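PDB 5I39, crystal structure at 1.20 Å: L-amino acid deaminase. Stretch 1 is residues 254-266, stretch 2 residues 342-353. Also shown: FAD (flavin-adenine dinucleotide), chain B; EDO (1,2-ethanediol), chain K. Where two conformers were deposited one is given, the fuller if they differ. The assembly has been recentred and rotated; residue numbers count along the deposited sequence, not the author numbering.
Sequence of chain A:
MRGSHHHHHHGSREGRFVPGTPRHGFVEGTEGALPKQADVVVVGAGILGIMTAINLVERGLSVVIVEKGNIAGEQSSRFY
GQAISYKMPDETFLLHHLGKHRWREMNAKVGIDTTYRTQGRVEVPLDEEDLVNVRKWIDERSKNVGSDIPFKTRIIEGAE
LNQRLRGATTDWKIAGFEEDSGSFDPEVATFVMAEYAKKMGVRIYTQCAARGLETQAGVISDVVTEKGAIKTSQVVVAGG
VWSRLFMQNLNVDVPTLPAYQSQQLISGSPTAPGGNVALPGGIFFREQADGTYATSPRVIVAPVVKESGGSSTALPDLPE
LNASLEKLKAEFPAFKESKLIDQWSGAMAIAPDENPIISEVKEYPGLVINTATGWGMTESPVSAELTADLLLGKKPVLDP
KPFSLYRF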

# COMPACT_ATOMS: atom_id res chain seq x y z
N VAL A 254 1.71 -8.02 19.15
CA VAL A 254 1.41 -8.03 17.72
C VAL A 254 2.68 -8.56 17.04
O VAL A 254 3.68 -7.85 17.01
CB VAL A 254 1.06 -6.62 17.19
CG1 VAL A 254 0.72 -6.67 15.71
CG2 VAL A 254 -0.10 -6.04 17.97
N PRO A 255 2.66 -9.82 16.54
CA PRO A 255 3.87 -10.35 15.91
C PRO A 255 4.12 -9.72 14.53
O PRO A 255 3.44 -10.04 13.55
CB PRO A 255 3.59 -11.85 15.81
CG PRO A 255 2.12 -11.95 15.70
CD PRO A 255 1.53 -10.77 16.43
N THR A 256 5.08 -8.81 14.50
CA THR A 256 5.62 -8.29 13.26
C THR A 256 7.13 -8.30 13.39
O THR A 256 7.68 -8.21 14.50
CB THR A 256 5.14 -6.86 12.93
OG1 THR A 256 5.54 -5.94 13.95
CG2 THR A 256 3.63 -6.82 12.76
N LEU A 257 7.80 -8.45 12.26
CA LEU A 257 9.25 -8.24 12.20
C LEU A 257 9.59 -7.25 11.09
O LEU A 257 8.88 -7.19 10.07
CB LEU A 257 10.00 -9.56 12.04
CG LEU A 257 10.10 -10.43 13.31
CD1 LEU A 257 10.67 -11.79 12.97
CD2 LEU A 257 10.94 -9.77 14.41
N PRO A 258 10.65 -6.45 11.30
CA PRO A 258 11.01 -5.44 10.31
C PRO A 258 11.50 -6.02 8.98
O PRO A 258 12.10 -7.09 8.94
CB PRO A 258 12.15 -4.67 10.99
CG PRO A 258 11.97 -4.92 12.45
CD PRO A 258 11.47 -6.32 12.52
N ALA A 259 11.20 -5.29 7.91
CA ALA A 259 11.79 -5.54 6.60
C ALA A 259 12.10 -4.18 6.00
O ALA A 259 11.45 -3.19 6.32
CB ALA A 259 10.83 -6.32 5.72
N TYR A 260 13.11 -4.15 5.13
CA TYR A 260 13.56 -2.90 4.52
C TYR A 260 13.73 -3.10 3.03
O TYR A 260 14.09 -4.18 2.57
CB TYR A 260 14.87 -2.44 5.16
CG TYR A 260 14.73 -2.18 6.64
CD1 TYR A 260 14.33 -0.93 7.11
CD2 TYR A 260 14.97 -3.19 7.57
CE1 TYR A 260 14.18 -0.69 8.47
CE2 TYR A 260 14.82 -2.95 8.94
CZ TYR A 260 14.43 -1.70 9.37
OH TYR A 260 14.28 -1.45 10.71
N GLN A 261 13.47 -2.04 2.27
CA GLN A 261 13.52 -2.09 0.82
C GLN A 261 13.93 -0.73 0.28
O GLN A 261 13.49 0.31 0.79
CB GLN A 261 12.15 -2.51 0.29
CG GLN A 261 12.05 -2.75 -1.21
CD GLN A 261 10.80 -3.53 -1.56
OE1 GLN A 261 10.68 -4.71 -1.23
NE2 GLN A 261 9.85 -2.89 -2.22
N SER A 262 14.80 -0.75 -0.74
CA SER A 262 15.26 0.47 -1.41
C SER A 262 14.44 0.75 -2.66
O SER A 262 13.86 -0.17 -3.25
CB SER A 262 16.74 0.37 -1.77
OG SER A 262 17.55 0.44 -0.61
N GLN A 263 14.39 2.02 -3.04
CA GLN A 263 13.63 2.48 -4.20
C GLN A 263 14.40 3.58 -4.92
O GLN A 263 15.14 4.34 -4.29
CB GLN A 263 12.28 3.05 -3.77
CG GLN A 263 11.35 2.07 -3.09
CD GLN A 263 10.96 0.89 -3.96
OE1 GLN A 263 10.98 0.95 -5.20
NE2 GLN A 263 10.61 -0.19 -3.33
N GLN A 264 14.20 3.65 -6.23
CA GLN A 264 14.81 4.66 -7.08
C GLN A 264 13.77 5.23 -8.03
O GLN A 264 12.77 4.57 -8.34
CB GLN A 264 15.95 4.06 -7.89
CG GLN A 264 17.07 3.49 -7.04
CD GLN A 264 18.00 2.60 -7.83
OE1 GLN A 264 17.56 1.64 -8.47
NE2 GLN A 264 19.29 2.88 -7.77
N LEU A 265 13.99 6.47 -8.46
CA LEU A 265 13.15 7.12 -9.45
C LEU A 265 14.06 7.74 -10.49
O LEU A 265 14.97 8.50 -10.13
CB LEU A 265 12.26 8.19 -8.80
CG LEU A 265 11.29 8.92 -9.73
CD1 LEU A 265 10.23 7.97 -10.28
CD2 LEU A 265 10.62 10.09 -9.02
N ILE A 266 13.83 7.42 -11.76
CA ILE A 266 14.63 7.95 -12.86
C ILE A 266 13.74 8.67 -13.87
O ILE A 266 12.53 8.42 -13.95
CB ILE A 266 15.48 6.86 -13.55
CG1 ILE A 266 14.60 5.81 -14.26
CG2 ILE A 266 16.41 6.21 -12.53
CD1 ILE A 266 15.39 4.80 -15.09
PA FAD B . 2.29 4.20 7.29
O1A FAD B . 3.75 4.02 7.73
O2A FAD B . 2.14 4.86 5.93
O5B FAD B . 1.47 5.10 8.30
C5B FAD B . 1.41 4.84 9.70
C4B FAD B . 1.38 6.20 10.37
O4B FAD B . 1.16 6.01 11.78
C3B FAD B . 2.72 6.93 10.23
O3B FAD B . 2.52 8.16 9.51
C2B FAD B . 3.16 7.12 11.68
O2B FAD B . 3.89 8.34 11.91
C1B FAD B . 1.85 7.05 12.45
N9A FAD B . 1.95 6.64 13.85
C8A FAD B . 2.58 5.59 14.33
N7A FAD B . 2.42 5.47 15.67
C5A FAD B . 1.68 6.51 16.01
C6A FAD B . 1.13 7.03 17.26
N6A FAD B . 1.37 6.40 18.43
N1A FAD B . 0.38 8.15 17.23
C2A FAD B . 0.11 8.78 16.08
N3A FAD B . 0.59 8.38 14.89
C4A FAD B . 1.35 7.28 14.83
N1 FAD B . 2.36 -1.67 -1.20
C2 FAD B . 1.77 -1.87 -2.38
O2 FAD B . 0.55 -2.13 -2.38
N3 FAD B . 2.47 -1.80 -3.53
C4 FAD B . 3.79 -1.56 -3.60
O4 FAD B . 4.36 -1.50 -4.68
C4X FAD B . 4.52 -1.35 -2.35
N5 FAD B . 5.87 -1.15 -2.29
C5X FAD B . 6.44 -0.79 -1.14
C6 FAD B . 7.77 -0.37 -1.09
C7 FAD B . 8.37 0.07 0.09
C7M FAD B . 9.79 0.57 0.09
C8 FAD B . 7.59 0.08 1.33
C8M FAD B . 8.17 0.58 2.63
C9 FAD B . 6.26 -0.36 1.29
C9A FAD B . 5.66 -0.80 0.11
N10 FAD B . 4.34 -1.24 0.08
C10 FAD B . 3.68 -1.41 -1.14
C1' FAD B . 3.55 -1.35 1.29
C2' FAD B . 2.76 -0.13 1.62
O2' FAD B . 3.55 1.02 1.36
C3' FAD B . 2.37 -0.23 3.09
O3' FAD B . 1.77 -1.52 3.39
C4' FAD B . 1.38 0.83 3.52
O4' FAD B . 1.86 2.13 3.11
C5' FAD B . 1.21 0.79 5.02
O5' FAD B . 0.32 1.86 5.36
P FAD B . 0.12 2.24 6.92
O1P FAD B . -0.91 3.33 6.96
O2P FAD B . -0.08 0.97 7.73
O3P FAD B . 1.60 2.75 7.37
C1 EDO K . 6.15 -4.46 -1.37
O1 EDO K . 4.93 -4.47 -2.13
C2 EDO K . 6.51 -5.87 -0.93
O2 EDO K . 7.88 -5.93 -0.48
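Stretch 2 342-353: DQWSGAMAIAPD

Stretch 2 lies alongside stretch 1 as its antiparallel neighbour in a sheet. Strand 342-350 runs against strand 257-266 with an angle of 144° between their N-to-C directions, so the pair is visibly twisted, and the axes approach to 4.5 Å. Register is unbroken from Leu 257 opposite Ile 350 to Leu 265 opposite Asp 342. Hydrogen-bonded pairs alternate with non-bonded ones: Leu 257 N to Ile 350 O and Ile 350 N to Leu 257 O are both 2.9 Å, Met 348 N to Ala 259 O is 2.7 Å, and the longest of these backbone bonds is Asp 342 N to Leu 265 O at 3.3 Å, though Leu 265 N to Asp 342 O is 2.9 Å. Between these rungs CA-H...O contacts fill the gaps, as from Ser 345 CA to Gln 261 O at 3.3 Å.

The alternation gives the two faces different rules. On the face carrying Ala 259, Gln 261, Gln 263, Gly 346 and Met 348, the flavin lies against part of the surface. Gly 346 is extended like its neighbours, yet has no side chain; an ideal CB there would lie 2.7 Å from FAD C8M, a clash. Met 348, present as selenomethionine, has chi1 m, which puts its CG 3.5 Å from FAD C8M; chi2 t extends the chain to SE, and Met 348 CE lies 3.6 Å from Gln 261 CB. Gln 261, t at chi1 and chi2, extends until its NE2 is 3.5 Å from FAD C6; its OE1 accepts a weak hydrogen bond of 3.1 Å from EDO O2. Ala 259 CB lies 4.2 Å from Ile 350 CG1 and 4.4 Å from Met 348 CB.

Trp 344 is the anchor farther along this face. Its chi1 of 69° (p) and chi2 of 97° bring the indole nearer to stretch 1 than its CA-to-CB bond alone would suggest. The backbone of Gln 263 fixes its CB, and those Trp 344 angles lay the ring under it, with Gln 263 CB 3.6 Å from the centroid of the Trp 344 six-membered ring, a CH-pi contact over the face; beyond CB, Gln 263 is m at chi1 and chi2 and its end leads away from stretch 2. Leu 265 CB meets the ring edge at 4.0 Å from Trp 344 CZ3.

Two of the pairs on the other face match like with like. Gln 264 (m, t) and Gln 343 (t, t) reach each other across a non-bonded rung, with Gln 264 NE2 donating to Gln 343 OE1 at 2.9 Å and 173°. Ser 262 and Ser 345, both m, bring Ser 262 OG to 3.2 Å from Ser 345 OG. Tyr 260, chi1 m, leans its CE1 to 3.5 Å from Ala 347 CB. Beyond the strands, Pro 255 CB packs 3.9 Å from Pro 352 CD.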

# COMPACT_ATOMS: atom_id res chain seq x y z
N ASP A 342 15.73 10.50 -7.68
CA ASP A 342 15.76 10.26 -6.24
C ASP A 342 16.04 8.79 -5.95
O ASP A 342 15.87 7.92 -6.80
CB ASP A 342 14.43 10.68 -5.60
CG ASP A 342 14.59 11.23 -4.19
OD1 ASP A 342 15.57 10.88 -3.50
OD2 ASP A 342 13.73 12.04 -3.78
N GLN A 343 16.46 8.56 -4.71
CA GLN A 343 16.84 7.24 -4.23
C GLN A 343 16.58 7.26 -2.73
O GLN A 343 17.04 8.16 -2.03
CB GLN A 343 18.31 7.03 -4.54
CG GLN A 343 18.91 5.70 -4.12
CD GLN A 343 20.20 5.41 -4.88
OE1 GLN A 343 20.16 5.01 -6.04
NE2 GLN A 343 21.35 5.64 -4.24
N TRP A 344 15.83 6.28 -2.23
CA TRP A 344 15.44 6.26 -0.82
C TRP A 344 15.19 4.83 -0.38
O TRP A 344 15.28 3.90 -1.17
CB TRP A 344 14.20 7.14 -0.61
CG TRP A 344 12.94 6.59 -1.22
CD1 TRP A 344 11.98 5.86 -0.59
CD2 TRP A 344 12.51 6.73 -2.58
NE1 TRP A 344 10.98 5.53 -1.47
CE2 TRP A 344 11.27 6.06 -2.70
CE3 TRP A 344 13.05 7.35 -3.72
CZ2 TRP A 344 10.57 5.99 -3.90
CZ3 TRP A 344 12.35 7.28 -4.92
CH2 TRP A 344 11.11 6.60 -5.00
N SER A 345 14.88 4.68 0.90
CA SER A 345 14.57 3.39 1.51
C SER A 345 13.33 3.51 2.40
O SER A 345 13.04 4.58 2.92
CB SER A 345 15.75 2.91 2.35
OG SER A 345 16.88 2.69 1.54
N GLY A 346 12.64 2.39 2.58
CA GLY A 346 11.46 2.34 3.43
C GLY A 346 11.48 1.15 4.35
O GLY A 346 12.01 0.10 4.00
N ALA A 347 10.90 1.33 5.54
CA ALA A 347 10.78 0.29 6.55
C ALA A 347 9.35 -0.26 6.57
O ALA A 347 8.39 0.51 6.63
CB ALA A 347 11.12 0.86 7.92
N MSE A 348 9.24 -1.58 6.53
CA MSE A 348 7.96 -2.30 6.67
C MSE A 348 8.00 -3.13 7.92
O MSE A 348 9.04 -3.31 8.55
CB MSE A 348 7.73 -3.24 5.49
CG MSE A 348 7.61 -2.49 4.18
SE MSE A 348 7.26 -3.65 2.64
CE MSE A 348 9.08 -3.40 1.97
N ALA A 349 6.83 -3.65 8.29
CA ALA A 349 6.71 -4.60 9.39
C ALA A 349 5.72 -5.66 8.95
O ALA A 349 4.58 -5.34 8.61
CB ALA A 349 6.25 -3.91 10.66
N ILE A 350 6.16 -6.92 8.98
CA ILE A 350 5.49 -8.03 8.31
C ILE A 350 5.20 -9.12 9.33
O ILE A 350 6.04 -9.41 10.19
CB ILE A 350 6.40 -8.58 7.17
CG1 ILE A 350 6.79 -7.46 6.18
CG2 ILE A 350 5.76 -9.74 6.43
CD1 ILE A 350 5.62 -6.77 5.49
N ALA A 351 4.01 -9.71 9.23
CA ALA A 351 3.60 -10.81 10.11
C ALA A 351 4.33 -12.11 9.73
O ALA A 351 4.80 -12.23 8.60
CB ALA A 351 2.10 -11.00 10.06
N PRO A 352 4.41 -13.10 10.65
CA PRO A 352 5.11 -14.36 10.37
C PRO A 352 4.69 -15.11 9.10
O PRO A 352 5.53 -15.76 8.48
CB PRO A 352 4.81 -15.21 11.61
CG PRO A 352 4.62 -14.22 12.70
CD PRO A 352 4.02 -13.00 12.07
N ASP A 353 3.42 -15.02 8.74
CA ASP A 353 2.89 -15.68 7.53
C ASP A 353 2.75 -14.74 6.32
O ASP A 353 2.16 -15.13 5.31
CB ASP A 353 1.57 -16.39 7.85
CG ASP A 353 0.45 -15.44 8.25
OD1 ASP A 353 0.63 -14.20 8.19
OD2 ASP A 353 -0.62 -15.94 8.64